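Local coordinates for protein fructokinase (Silicibacter sp., PDB 3C8U) that probably transfers phosphate from a nucleoside triphosphate such as ATP to fructose, as a P-loop kinase thought to serve fructose transport, at residues R22-L27 against C124-E130. Residues are numbered along the deposited sequence; the frame is centred on the assembly and turned at random.
Sequences RQLVAL and CRVAIIE
Strands 23-28 and 126-131 are parallel neighbours in a five-stranded sheet whose 2-3-1-4-5 strand order is consistent with a P-loop kinase, and they join along Gln23-Leu27 and Val126-Glu130. Five backbone bonds between the two segments alternate in direction. Gln23 N reaches Arg125 O, Gln23 O receives Ala127 N, and Val25 N gives a nearly straight bond (175°) to Ala127 O at 2.8 Å. Beyond these, Val25 O accepts Ile129 N at 2.7 Å and Leu27 N donates to Ile129 O, after which Leu27 goes on to pair with Gly131. Val25 thus uses both its N-H and its carbonyl on this one neighbour, while the backbone of Leu24 and Ala26 bonds to the far side, where strand 150-154 runs.

At the entry of the ladder Arg22 reaches back over the start of segment 124-130. With CG anti to the backbone N (chi1 -178°) and a bend at chi3, its NE donates to Cys124 O at 2.9 Å from above the carbonyl plane. Its NH1 continues to Leu95 O and Gln98 O. Near the same end, a water accepts from Gln23 NE2 and donates to Arg125 O at 2.7 Å, while Gln23 OE1 accepts from Asp16 N.

Side chains alternate between the two faces. Leu24 CD2 rests on Ala127 CB at 3.7 Å, with Ile129 CD1 farther along. On the opposite face Val25 CG2 meets Val126 CG1 at 3.8 Å, and Ile128 leans on helix 36-48. Glu130, beside Leu27 on this face, sends its carboxylate to Ser36 and Ser39.

The chemistry implies a buried frame fixed mainly by backbone bonds, with Arg22 satisfying carbonyls at its entry and Glu130 tying its C-terminal end to the probable Walker A P-loop.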
loop_
_atom_site.group_PDB
_atom_site.type_symbol
_atom_site.label_atom_id
_atom_site.label_comp_id
_atom_site.label_asym_id
_atom_site.label_seq_id
_atom_site.Cartn_x
_atom_site.Cartn_y
_atom_site.Cartn_z
ATOM N N ARG A 22 13.492 -5.546 12.519
ATOM C CA ARG A 22 12.290 -4.757 12.404
ATOM C C ARG A 22 11.150 -5.644 11.909
ATOM O O ARG A 22 11.341 -6.556 11.094
ATOM C CB ARG A 22 12.558 -3.598 11.442
ATOM C CG ARG A 22 11.412 -2.686 11.280
ATOM C CD ARG A 22 11.752 -1.526 10.378
ATOM N NE ARG A 22 12.706 -0.609 10.984
ATOM C CZ ARG A 22 13.950 -0.426 10.578
ATOM N NH1 ARG A 22 14.445 -1.115 9.559
ATOM N NH2 ARG A 22 14.713 0.436 11.204
ATOM N N GLN A 23 9.962 -5.372 12.417
ATOM C CA GLN A 23 8.745 -6.107 12.011
ATOM C C GLN A 23 7.970 -5.327 10.954
ATOM O O GLN A 23 7.946 -4.103 10.952
ATOM C CB GLN A 23 7.901 -6.450 13.239
ATOM C CG GLN A 23 8.576 -7.578 14.077
ATOM C CD GLN A 23 7.879 -7.879 15.388
ATOM O OE1 GLN A 23 7.388 -8.977 15.580
ATOM N NE2 GLN A 23 7.817 -6.900 16.282
ATOM N N LEU A 24 7.420 -6.090 10.023
ATOM C CA LEU A 24 6.597 -5.583 8.904
ATOM C C LEU A 24 5.130 -5.972 9.022
ATOM O O LEU A 24 4.744 -7.133 9.176
ATOM C CB LEU A 24 7.144 -6.075 7.575
ATOM C CG LEU A 24 8.616 -5.775 7.210
ATOM C CD1 LEU A 24 8.852 -6.111 5.735
ATOM C CD2 LEU A 24 8.916 -4.355 7.423
ATOM N N VAL A 25 4.316 -4.949 8.930
ATOM C CA VAL A 25 2.873 -5.093 8.884
ATOM C C VAL A 25 2.355 -4.535 7.587
ATOM O O VAL A 25 2.572 -3.365 7.253
ATOM C CB VAL A 25 2.174 -4.399 10.111
ATOM C CG1 VAL A 25 0.634 -4.457 9.979
ATOM C CG2 VAL A 25 2.616 -5.020 11.430
ATOM N N ALA A 26 1.684 -5.404 6.840
ATOM C CA ALA A 26 1.090 -5.046 5.537
ATOM C C ALA A 26 -0.362 -4.607 5.671
ATOM O O ALA A 26 -1.158 -5.239 6.354
ATOM C CB ALA A 26 1.204 -6.217 4.564
ATOM N N LEU A 27 -0.677 -3.481 5.035
ATOM C CA LEU A 27 -2.067 -3.025 4.885
ATOM C C LEU A 27 -2.335 -2.919 3.402
ATOM O O LEU A 27 -1.767 -2.074 2.717
ATOM C CB LEU A 27 -2.303 -1.666 5.550
ATOM C CG LEU A 27 -3.735 -1.136 5.286
ATOM C CD1 LEU A 27 -4.784 -2.060 5.910
ATOM C CD2 LEU A 27 -3.927 0.280 5.799
ATOM N N CYS A 124 12.521 3.074 14.583
ATOM C CA CYS A 124 11.313 2.410 14.073
ATOM C C CYS A 124 11.394 0.912 14.219
ATOM O O CYS A 124 12.271 0.242 13.675
ATOM C CB CYS A 124 11.054 2.790 12.607
ATOM S SG CYS A 124 9.643 1.902 11.850
ATOM N N ARG A 125 10.412 0.386 14.936
ATOM C CA ARG A 125 10.354 -1.031 15.317
ATOM C C ARG A 125 9.400 -1.803 14.421
ATOM O O ARG A 125 9.541 -2.982 14.213
ATOM C CB ARG A 125 9.908 -1.167 16.786
ATOM C CG ARG A 125 10.973 -0.725 17.778
ATOM C CD ARG A 125 10.941 -1.547 19.056
ATOM N NE ARG A 125 10.559 -2.931 18.814
ATOM C CZ ARG A 125 9.881 -3.657 19.693
ATOM N NH1 ARG A 125 9.529 -3.105 20.847
ATOM N NH2 ARG A 125 9.548 -4.915 19.415
ATOM N N VAL A 126 8.424 -1.086 13.885
ATOM C CA VAL A 126 7.422 -1.678 13.000
ATOM C C VAL A 126 7.176 -0.770 11.811
ATOM O O VAL A 126 6.883 0.402 11.975
ATOM C CB VAL A 126 6.093 -1.883 13.737
ATOM C CG1 VAL A 126 4.992 -2.421 12.779
ATOM C CG2 VAL A 126 6.319 -2.820 14.952
ATOM N N ALA A 127 7.319 -1.342 10.623
ATOM C CA ALA A 127 6.968 -0.668 9.377
ATOM C C ALA A 127 5.647 -1.235 8.892
ATOM O O ALA A 127 5.486 -2.452 8.704
ATOM C CB ALA A 127 8.061 -0.849 8.302
ATOM N N ILE A 128 4.698 -0.322 8.743
ATOM C CA ILE A 128 3.405 -0.633 8.178
ATOM C C ILE A 128 3.536 -0.270 6.715
ATOM O O ILE A 128 3.625 0.904 6.364
ATOM C CB ILE A 128 2.252 0.145 8.792
ATOM C CG1 ILE A 128 2.147 -0.150 10.289
ATOM C CG2 ILE A 128 0.931 -0.162 8.034
ATOM C CD1 ILE A 128 1.192 0.751 10.951
ATOM N N ILE A 129 3.582 -1.312 5.895
ATOM C CA ILE A 129 3.783 -1.177 4.452
ATOM C C ILE A 129 2.385 -1.149 3.872
ATOM O O ILE A 129 1.590 -2.036 4.140
ATOM C CB ILE A 129 4.556 -2.375 3.851
ATOM C CG1 ILE A 129 5.855 -2.672 4.609
ATOM C CG2 ILE A 129 4.804 -2.180 2.314
ATOM C CD1 ILE A 129 6.729 -1.512 4.793
ATOM N N GLU A 130 2.076 -0.091 3.128
ATOM C CA GLU A 130 0.756 0.088 2.571
ATOM C C GLU A 130 0.809 0.142 1.058
ATOM O O GLU A 130 1.655 0.782 0.460
ATOM C CB GLU A 130 0.012 1.296 3.193
ATOM C CG GLU A 130 0.441 2.631 2.705
ATOM C CD GLU A 130 -0.424 3.771 3.192
ATOM O OE1 GLU A 130 -1.367 3.535 3.967
ATOM O OE2 GLU A 130 -0.113 4.926 2.828
HETATM O O HOH W 1 10.147 -4.671 16.230
#